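ESAT-6-like protein MAB_3112 (Mycobacterium abscessus, PDB 4I0X) is of unknown function but forms a helical hairpin that pairs with MAB_3113 in the EsxEF complex and, as a WXG100 family member, is probably secreted. Local coordinates at residues A[9-12]-A[13-17]; A[31-34]-A[35-39]; A[18-21]-A[22-26]. The protein carries 4 engineered substitutions. All coordinates share one frame; numbering follows the deposited sequence.

Interaction 1 of 3, residues A[9-12]-A[13-17]; sequences SKFA and ASLAD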
ATOM      1  N   SER A   9       9.792  -6.207 -13.948  1.00 15.67           N
ATOM      2  CA  SER A   9      10.529  -5.049 -13.492  1.00 15.04           C
ATOM      3  C   SER A   9       9.762  -3.769 -13.786  1.00 15.39           C
ATOM      4  O   SER A   9       9.737  -2.847 -12.970  1.00 16.28           O
ATOM      5  CB  SER A   9      11.912  -4.987 -14.115  1.00 17.14           C
ATOM      6  OG  SER A   9      12.588  -3.827 -13.657  1.00 17.90           O
ATOM      7  N   LYS A  10       9.155  -3.707 -14.959  1.00 15.72           N
ATOM      8  CA  LYS A  10       8.392  -2.531 -15.376  1.00 16.67           C
ATOM      9  C   LYS A  10       7.125  -2.444 -14.571  1.00 13.94           C
ATOM     10  O   LYS A  10       6.693  -1.351 -14.166  1.00 17.46           O
ATOM     11  CB  LYS A  10       8.067  -2.568 -16.869  1.00 15.78           C
ATOM     12  CG  LYS A  10       9.294  -2.471 -17.745  1.00 21.87           C
ATOM     13  CD  LYS A  10       8.941  -2.466 -19.227  1.00 32.21           C
ATOM     14  CE  LYS A  10       8.438  -1.095 -19.629  1.00 43.62           C
ATOM     15  NZ  LYS A  10       8.220  -0.977 -21.087  1.00 48.65           N
ATOM     16  N   PHE A  11       6.543  -3.598 -14.286  1.00 14.19           N
ATOM     17  CA  PHE A  11       5.301  -3.622 -13.510  1.00 13.91           C
ATOM     18  C   PHE A  11       5.553  -3.120 -12.092  1.00 17.69           C
ATOM     19  O   PHE A  11       4.859  -2.226 -11.603  1.00 13.61           O
ATOM     20  CB  PHE A  11       4.748  -5.030 -13.482  1.00 19.65           C
ATOM     21  CG  PHE A  11       3.383  -5.138 -12.856  1.00 22.34           C
ATOM     22  CD1 PHE A  11       3.231  -5.046 -11.490  1.00 30.05           C
ATOM     23  CD2 PHE A  11       2.262  -5.355 -13.634  1.00 29.86           C
ATOM     24  CE1 PHE A  11       1.969  -5.162 -10.901  1.00 33.13           C
ATOM     25  CE2 PHE A  11       0.998  -5.464 -13.045  1.00 31.78           C
ATOM     26  CZ  PHE A  11       0.870  -5.368 -11.680  1.00 15.83           C
ATOM     27  N   ALA A  12       6.554  -3.679 -11.430  1.00 16.11           N
ATOM     28  CA  ALA A  12       6.892  -3.253 -10.073  1.00 17.12           C
ATOM     29  C   ALA A  12       7.242  -1.741 -10.016  1.00 14.00           C
ATOM     30  O   ALA A  12       6.834  -1.034  -9.107  1.00 15.53           O
ATOM     31  CB  ALA A  12       8.054  -4.086  -9.564  1.00 13.14           C
ATOM     32  N   ALA A  13       8.016  -1.264 -10.987  1.00 12.09           N
ATOM     33  CA  ALA A  13       8.418   0.127 -11.029  1.00 14.42           C
ATOM     34  C   ALA A  13       7.213   1.041 -11.206  1.00 15.48           C
ATOM     35  O   ALA A  13       7.087   2.052 -10.516  1.00 11.52           O
ATOM     36  CB  ALA A  13       9.394   0.362 -12.135  1.00 16.76           C
ATOM     37  N   SER A  14       6.321   0.671 -12.112  1.00 13.11           N
ATOM     38  CA  SER A  14       5.104   1.458 -12.357  1.00 15.60           C
ATOM     39  C   SER A  14       4.205   1.503 -11.119  1.00 14.43           C
ATOM     40  O   SER A  14       3.667   2.558 -10.773  1.00 12.32           O
ATOM     41  CB  SER A  14       4.324   0.891 -13.553  1.00 13.12           C
ATOM     42  OG  SER A  14       3.218   1.719 -13.865  1.00 16.45           O
ATOM     43  N   LEU A  15       4.025   0.358 -10.462  1.00 11.88           N
ATOM     44  CA  LEU A  15       3.199   0.309  -9.280  1.00 10.62           C
ATOM     45  C   LEU A  15       3.810   1.172  -8.181  1.00 16.52           C
ATOM     46  O   LEU A  15       3.092   1.855  -7.482  1.00 14.47           O
ATOM     47  CB  LEU A  15       3.028  -1.130  -8.812  1.00 13.25           C
ATOM     48  CG  LEU A  15       2.228  -1.321  -7.520  1.00 18.57           C
ATOM     49  CD1 LEU A  15       0.792  -0.775  -7.646  1.00 18.01           C
ATOM     50  CD2 LEU A  15       2.209  -2.817  -7.159  1.00 24.38           C
ATOM     51  N   ALA A  16       5.138   1.125  -8.025  1.00 15.35           N
ATOM     52  CA  ALA A  16       5.848   1.997  -7.069  1.00 10.88           C
ATOM     53  C   ALA A  16       5.535   3.478  -7.317  1.00 10.06           C
ATOM     54  O   ALA A  16       5.183   4.203  -6.388  1.00 11.11           O
ATOM     55  CB  ALA A  16       7.394   1.747  -7.117  1.00 17.44           C
ATOM     56  N   ASP A  17       5.639   3.926  -8.575  1.00 10.64           N
ATOM     57  CA  ASP A  17       5.350   5.309  -8.912  1.00 11.20           C
ATOM     58  C   ASP A  17       3.909   5.694  -8.547  1.00 19.49           C
ATOM     59  O   ASP A  17       3.668   6.753  -7.979  1.00 11.02           O
ATOM     60  CB  ASP A  17       5.560   5.598 -10.396  1.00 16.76           C
ATOM     61  CG  ASP A  17       7.045   5.741 -10.784  1.00 22.17           C
ATOM     62  OD1 ASP A  17       7.923   5.696  -9.879  1.00 21.47           O
ATOM     63  OD2 ASP A  17       7.306   5.894 -12.009  1.00 21.96           O
TER
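Residues 9-12 and 13-17 run on as one unbroken alpha-helix, in which Ser9, Lys10, Phe11 and Ala12 each offer a carbonyl oxygen to the amide nitrogen four residues ahead, in Ala13, Ser14, Leu15 and Ala16. This is the i to i+4 pattern in the first long helix of a WXG100 helical hairpin. The bond from Leu15 N to Phe11 O is 2.9 Å long with an N-H...O angle of 165°, and that from Ser14 N to Lys10 O is also 2.9 Å.

The same four-residue step brings the large apolar side chains together. The spacing puts Phe11 and Leu15 on one flank, and first torsions with CG anti to the backbone N (chi1 -173° for Phe11) direct each side chain from there. Leu15 CD2 reaches the CE1 corner of the phenyl ring at 4.4 Å, a loose contact made obliquely. Around this pair the helix meets two different partners: Leu15 also packs on Leu63 of helix 40-72, while Phe11, Ala12 and Leu15 pack on Gln36, Leu37 and Asn33, respectively, of the neighbouring MAB_3113 chain. Earlier in the helix, the Ser9 hydroxyl is hydrogen-bonded to the carbonyl oxygen of Ala67 in helix 40-72, a polar link between the two helices of the hairpin.

Ala16 lies against Trp60 and Thr64 of helix 40-72, and its methyl CB rests 3.5 Å from Ala12 O. At the beginning of the segment, Ala13 CB lies 3.3 Å from Ser9 O, the same oxygen that accepts the Ala13 amide.

Interaction 2 of 3, residues A[31-34]-A[35-39]; sequences QSLF and GVWKG. Engineered in segment 35-39: Lys38 (natural residue Arg).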
ATOM      1  N   GLN A  31      -4.547  14.905   6.314  1.00 12.32           N
ATOM      2  CA  GLN A  31      -4.163  16.051   7.131  1.00 16.66           C
ATOM      3  C   GLN A  31      -5.194  17.185   7.045  1.00 20.09           C
ATOM      4  O   GLN A  31      -5.398  17.884   8.022  1.00 13.28           O
ATOM      5  CB  GLN A  31      -2.788  16.606   6.737  1.00 21.65           C
ATOM      6  CG  GLN A  31      -1.647  15.607   6.906  1.00 29.01           C
ATOM      7  CD  GLN A  31      -1.712  14.832   8.223  1.00 33.46           C
ATOM      8  OE1 GLN A  31      -1.977  15.396   9.297  1.00 35.41           O
ATOM      9  NE2 GLN A  31      -1.461  13.528   8.141  1.00 29.13           N
ATOM     10  N   SER A  32      -5.843  17.377   5.896  1.00 12.92           N
ATOM     11  CA  SER A  32      -6.787  18.503   5.796  1.00 14.18           C
ATOM     12  C   SER A  32      -7.993  18.285   6.720  1.00 13.69           C
ATOM     13  O   SER A  32      -8.697  19.251   7.056  1.00 14.76           O
ATOM     14  CB  SER A  32      -7.267  18.719   4.353  1.00 15.02           C
ATOM     15  OG  SER A  32      -8.219  17.721   3.992  1.00 16.08           O
ATOM     16  N   LEU A  33      -8.262  17.037   7.108  1.00 12.34           N
ATOM     17  CA  LEU A  33      -9.447  16.800   7.958  1.00 15.84           C
ATOM     18  C   LEU A  33      -9.296  17.358   9.373  1.00 15.21           C
ATOM     19  O   LEU A  33     -10.288  17.642  10.037  1.00 17.52           O
ATOM     20  CB  LEU A  33      -9.754  15.320   8.070  1.00 11.08           C
ATOM     21  CG  LEU A  33     -10.124  14.616   6.780  1.00 13.91           C
ATOM     22  CD1 LEU A  33     -10.170  13.148   7.133  1.00 13.20           C
ATOM     23  CD2 LEU A  33     -11.459  15.133   6.199  1.00 15.42           C
ATOM     24  N   PHE A  34      -8.056  17.522   9.831  1.00 14.42           N
ATOM     25  CA  PHE A  34      -7.802  17.787  11.242  1.00 13.75           C
ATOM     26  C   PHE A  34      -7.947  19.235  11.621  1.00 20.67           C
ATOM     27  O   PHE A  34      -8.025  19.562  12.804  1.00 24.11           O
ATOM     28  CB  PHE A  34      -6.437  17.228  11.653  1.00 15.15           C
ATOM     29  CG  PHE A  34      -6.342  15.755  11.472  1.00 17.61           C
ATOM     30  CD1 PHE A  34      -7.395  14.943  11.834  1.00 14.74           C
ATOM     31  CD2 PHE A  34      -5.228  15.173  10.896  1.00 16.36           C
ATOM     32  CE1 PHE A  34      -7.310  13.582  11.667  1.00 18.36           C
ATOM     33  CE2 PHE A  34      -5.167  13.801  10.703  1.00 11.27           C
ATOM     34  CZ  PHE A  34      -6.190  13.020  11.087  1.00 17.67           C
ATOM     35  N   GLY A  35      -8.039  20.098  10.608  1.00 23.41           N
ATOM     36  CA  GLY A  35      -8.400  21.476  10.812  1.00 21.03           C
ATOM     37  C   GLY A  35      -9.759  21.628  11.460  1.00 20.95           C
ATOM     38  O   GLY A  35      -9.964  22.547  12.272  1.00 18.02           O
ATOM     39  N   VAL A  36     -10.693  20.727  11.156  1.00 15.79           N
ATOM     40  CA  VAL A  36     -12.010  20.796  11.800  1.00 26.29           C
ATOM     41  C   VAL A  36     -12.314  19.612  12.706  1.00 17.32           C
ATOM     42  O   VAL A  36     -13.009  19.756  13.720  1.00 22.54           O
ATOM     43  CB  VAL A  36     -13.172  20.892  10.799  1.00 36.45           C
ATOM     44  CG1 VAL A  36     -13.090  22.196   9.979  1.00 48.52           C
ATOM     45  CG2 VAL A  36     -13.205  19.655   9.926  1.00 40.19           C
ATOM     46  N   TRP A  37     -11.813  18.446  12.357  1.00 16.37           N
ATOM     47  CA  TRP A  37     -12.164  17.248  13.119  1.00 14.43           C
ATOM     48  C   TRP A  37     -11.243  17.094  14.310  1.00 13.42           C
ATOM     49  O   TRP A  37     -10.033  16.937  14.143  1.00 15.31           O
ATOM     50  CB  TRP A  37     -12.111  16.051  12.207  1.00 13.53           C
ATOM     51  CG  TRP A  37     -12.611  14.777  12.774  1.00 16.94           C
ATOM     52  CD1 TRP A  37     -13.494  14.592  13.831  1.00 13.24           C
ATOM     53  CD2 TRP A  37     -12.253  13.475  12.316  1.00 18.55           C
ATOM     54  NE1 TRP A  37     -13.729  13.258  14.015  1.00 14.51           N
ATOM     55  CE2 TRP A  37     -12.983  12.541  13.101  1.00 12.27           C
ATOM     56  CE3 TRP A  37     -11.419  13.004  11.291  1.00 14.58           C
ATOM     57  CZ2 TRP A  37     -12.889  11.182  12.904  1.00 13.56           C
ATOM     58  CZ3 TRP A  37     -11.319  11.635  11.084  1.00 11.26           C
ATOM     59  CH2 TRP A  37     -12.054  10.730  11.886  1.00 14.94           C
ATOM     60  N   LYS A  38     -11.842  17.182  15.504  1.00 15.74           N
ATOM     61  CA  LYS A  38     -11.140  17.084  16.783  1.00 14.39           C
ATOM     62  C   LYS A  38     -11.711  15.938  17.659  1.00 19.69           C
ATOM     63  O   LYS A  38     -12.818  15.469  17.441  1.00 16.37           O
ATOM     64  CB  LYS A  38     -11.274  18.392  17.574  1.00 20.13           C
ATOM     65  CG  LYS A  38     -11.076  19.668  16.764  1.00 19.89           C
ATOM     66  CD  LYS A  38      -9.670  19.734  16.171  1.00 21.55           C
ATOM     67  CE  LYS A  38      -9.398  21.061  15.449  1.00 24.01           C
ATOM     68  NZ  LYS A  38      -7.926  21.255  15.228  1.00 26.62           N
ATOM     69  N   GLY A  39     -10.953  15.507  18.654  1.00 15.81           N
ATOM     70  CA  GLY A  39     -11.421  14.514  19.599  1.00 14.61           C
ATOM     71  C   GLY A  39     -10.803  13.138  19.418  1.00 14.45           C
ATOM     72  O   GLY A  39      -9.912  12.920  18.572  1.00 19.36           O
TER
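The WXG motif that names the family, here Trp37-Lys38-Gly39, follows Leu33 and Phe34 after Gly35 and Val36, and folds back against them at the turn of the hairpin. Leu33 O is gripped twice: Trp37 N binds it at 2.9 Å, lying in the carbonyl plane, and Val36 N adds a weak bond at 3.3 Å. Lys38, an engineered residue (arginine in the natural sequence), bends at its second torsion (chi2 -62°) and returns over the turn, where its NZ donates to Phe34 O at 3.0 Å, again in the carbonyl plane. The carbonyls of Leu33 and Phe34 are thus both met by donors from residues 36-38.

The aromatic groups of Phe34 and Trp37 stand side by side and point the same way. Trp37 CE3 comes within 4.2 Å of Phe34 CE1, an oblique approach, and Leu33 CB meets CE3 at the edge of the indole at 4.3 Å. Two oxygens border the phenyl ring near its plane, Trp37 O beside CD1 and the amide OE1 of Gln31.

Gly39 then occupies the N-cap position of helix 40-72. That helix covers the turn from within the chain: Tyr45 meets Trp37 edge-to-face and touches Leu33, and Arg46 makes a cation-pi contact with Phe34. From the MAB_3113 chain, His15 packs on Leu33 and Ile16 on Trp37, so that the turn touches both helix 40-72 and the partner chain.

Interaction 3 of 3, residues A[18-21]-A[22-26]; sequences QMRA and GSNSL. Engineered in segment 22-26: Asn24 (natural residue Ser).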
ATOM      1  N   GLN A  18       2.955   4.831  -8.865  1.00 11.67           N
ATOM      2  CA  GLN A  18       1.546   5.087  -8.526  1.00 10.58           C
ATOM      3  C   GLN A  18       1.262   5.075  -7.019  1.00 10.53           C
ATOM      4  O   GLN A  18       0.487   5.872  -6.523  1.00  9.92           O
ATOM      5  CB  GLN A  18       0.665   4.057  -9.220  1.00 10.99           C
ATOM      6  CG  GLN A  18       0.732   4.142 -10.734  1.00 17.53           C
ATOM      7  CD  GLN A  18       0.014   2.994 -11.422  1.00 16.08           C
ATOM      8  OE1 GLN A  18      -1.202   2.993 -11.548  1.00 13.61           O
ATOM      9  NE2 GLN A  18       0.778   2.020 -11.874  1.00 12.82           N
ATOM     10  N   MET A  19       1.911   4.186  -6.276  1.00 11.42           N
ATOM     11  CA  MET A  19       1.727   4.137  -4.822  1.00 15.35           C
ATOM     12  C   MET A  19       2.284   5.344  -4.118  1.00 15.80           C
ATOM     13  O   MET A  19       1.680   5.862  -3.155  1.00 16.56           O
ATOM     14  CB  MET A  19       2.343   2.867  -4.260  1.00 19.48           C
ATOM     15  CG  MET A  19       1.527   1.646  -4.533  1.00 29.76           C
ATOM     16  SD  MET A  19       2.128   0.211  -3.616  1.00 21.55           S
ATOM     17  CE  MET A  19       1.944   0.859  -1.939  1.00 16.81           C
ATOM     18  N   ARG A  20       3.408   5.848  -4.627  1.00 14.14           N
ATOM     19  CA  ARG A  20       4.013   7.012  -4.049  1.00 14.77           C
ATOM     20  C   ARG A  20       3.098   8.205  -4.227  1.00 14.29           C
ATOM     21  O   ARG A  20       2.841   8.949  -3.245  1.00 12.48           O
ATOM     22  CB  ARG A  20       5.384   7.328  -4.668  1.00 19.76           C
ATOM     23  CG  ARG A  20       6.096   8.465  -3.939  1.00 20.98           C
ATOM     24  CD  ARG A  20       7.391   8.852  -4.618  1.00 36.38           C
ATOM     25  NE  ARG A  20       8.511   8.940  -3.675  1.00 55.11           N
ATOM     26  CZ  ARG A  20       8.724   9.934  -2.807  1.00 60.85           C
ATOM     27  NH1 ARG A  20       7.884  10.963  -2.716  1.00 61.21           N
ATOM     28  NH2 ARG A  20       9.790   9.889  -2.011  1.00 55.45           N
ATOM     29  N   ALA A  21       2.628   8.398  -5.461  1.00 11.57           N
ATOM     30  CA  ALA A  21       1.684   9.464  -5.770  1.00 15.40           C
ATOM     31  C   ALA A  21       0.414   9.371  -4.940  1.00 11.56           C
ATOM     32  O   ALA A  21      -0.072  10.383  -4.405  1.00 15.61           O
ATOM     33  CB  ALA A  21       1.337   9.446  -7.201  1.00 19.25           C
ATOM     34  N   GLY A  22      -0.146   8.167  -4.878  1.00 10.01           N
ATOM     35  CA  GLY A  22      -1.381   7.931  -4.162  1.00 14.31           C
ATOM     36  C   GLY A  22      -1.243   8.198  -2.691  1.00 12.67           C
ATOM     37  O   GLY A  22      -2.117   8.801  -2.069  1.00 10.77           O
ATOM     38  N   SER A  23      -0.161   7.688  -2.124  1.00 13.55           N
ATOM     39  CA  SER A  23       0.153   7.910  -0.736  1.00 16.54           C
ATOM     40  C   SER A  23       0.320   9.400  -0.376  1.00 13.47           C
ATOM     41  O   SER A  23      -0.163   9.849   0.656  1.00 19.37           O
ATOM     42  CB  SER A  23       1.433   7.159  -0.387  1.00 20.76           C
ATOM     43  OG  SER A  23       1.685   7.273   0.999  1.00 28.59           O
ATOM     44  N   ASN A  24       1.028  10.159  -1.204  1.00 10.41           N
ATOM     45  CA  ASN A  24       1.236  11.574  -0.930  1.00 15.70           C
ATOM     46  C   ASN A  24      -0.095  12.344  -1.024  1.00 12.55           C
ATOM     47  O   ASN A  24      -0.396  13.247  -0.239  1.00 15.40           O
ATOM     48  CB  ASN A  24       2.268  12.137  -1.902  1.00 22.31           C
ATOM     49  CG  ASN A  24       3.687  11.625  -1.605  1.00 26.15           C
ATOM     50  OD1 ASN A  24       3.934  11.035  -0.562  1.00 21.13           O
ATOM     51  ND2 ASN A  24       4.606  11.858  -2.523  1.00 25.64           N
ATOM     52  N   SER A  25      -0.879  11.980  -2.017  1.00 12.70           N
ATOM     53  CA  SER A  25      -2.203  12.564  -2.212  1.00 14.60           C
ATOM     54  C   SER A  25      -3.124  12.291  -1.018  1.00 12.72           C
ATOM     55  O   SER A  25      -3.820  13.193  -0.515  1.00 12.59           O
ATOM     56  CB  SER A  25      -2.819  12.074  -3.532  1.00 17.39           C
ATOM     57  OG  SER A  25      -4.090  12.659  -3.765  1.00 24.75           O
ATOM     58  N   LEU A  26      -3.098  11.079  -0.517  1.00 10.19           N
ATOM     59  CA  LEU A  26      -3.957  10.731   0.605  1.00 14.78           C
ATOM     60  C   LEU A  26      -3.487  11.425   1.870  1.00 12.15           C
ATOM     61  O   LEU A  26      -4.275  11.770   2.705  1.00 14.05           O
ATOM     62  CB  LEU A  26      -3.952   9.229   0.847  1.00 15.21           C
ATOM     63  CG  LEU A  26      -4.923   8.440   0.010  1.00 19.07           C
ATOM     64  CD1 LEU A  26      -4.523   6.984   0.082  1.00 21.02           C
ATOM     65  CD2 LEU A  26      -6.377   8.685   0.494  1.00 16.47           C
TER
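Arg20 and Asn24, one helical turn apart, carry the side-chain part of this contact, on top of the main-chain bonding of a continuous alpha-helix. Backbone hydrogen bonds come first. Gly22, Ser23, Asn24 and Ser25 donate their amides to the carbonyls of Gln18, Met19, Arg20 and Ala21; the shortest, from Ser23 N to Met19 O, is 2.8 Å, and the one from Asn24 N to Arg20 O is 3.0 Å.

Polar side-chain contacts form the second group. Asn24 is an engineered residue (serine in the natural sequence). Its CG stands anti to its own carbonyl carbon (chi1 -71°), which leans the amide back along the helix until CG lies 3.3 Å from Arg20 O. Its ND2 is 3.4 Å from Arg20 NH1, but both are donors and no bond joins them; the guanidinium and amide planes are 76° apart. The arginine has a partner elsewhere, a cation-pi contact with Trp60 of helix 40-72. Gln18, on another side, sends its NE2 back to Ser14 O, a hydrogen bond within the same helix.

Van der Waals packing is the third. Ser23 CB sits 3.1 Å from Met19 O, and Ser25 CB is 3.3 Å from Ala21 O, close fits set by the helical repeat. Met19 lies against Val59 and Leu63, and Ser23 against Ala56, while Met19 also reaches Val30 of the MAB_3113 chain.

The chemistry is thus divided: the amides are bonded to carbonyls throughout, whereas Arg20 and Asn24 merely adjoin. With two donor nitrogens adjoining obliquely, the pair probably adds little attraction of its own, and the cation-pi contact with Trp60 is likely to matter more for where the guanidinium rests.

Read from the N terminus, the contacts come in series: interaction 1 (9-12 with 13-17), then interaction 3 (18-21 with 22-26), then interaction 2 (31-34 with 35-39). None nests within or crosses another. The first two adjoin in sequence on helix 4-32, their centres 14 Å apart, and each closes only single helical turns. Interaction 2 closes the short turn that leads into helix 40-72, and its centre lies about 33 Å from that of interaction 1, on the opposite side of the chain's centre. Together they follow one arm of the hairpin from near its start to its bend, with the second helix and the MAB_3113 chain alongside at every stage.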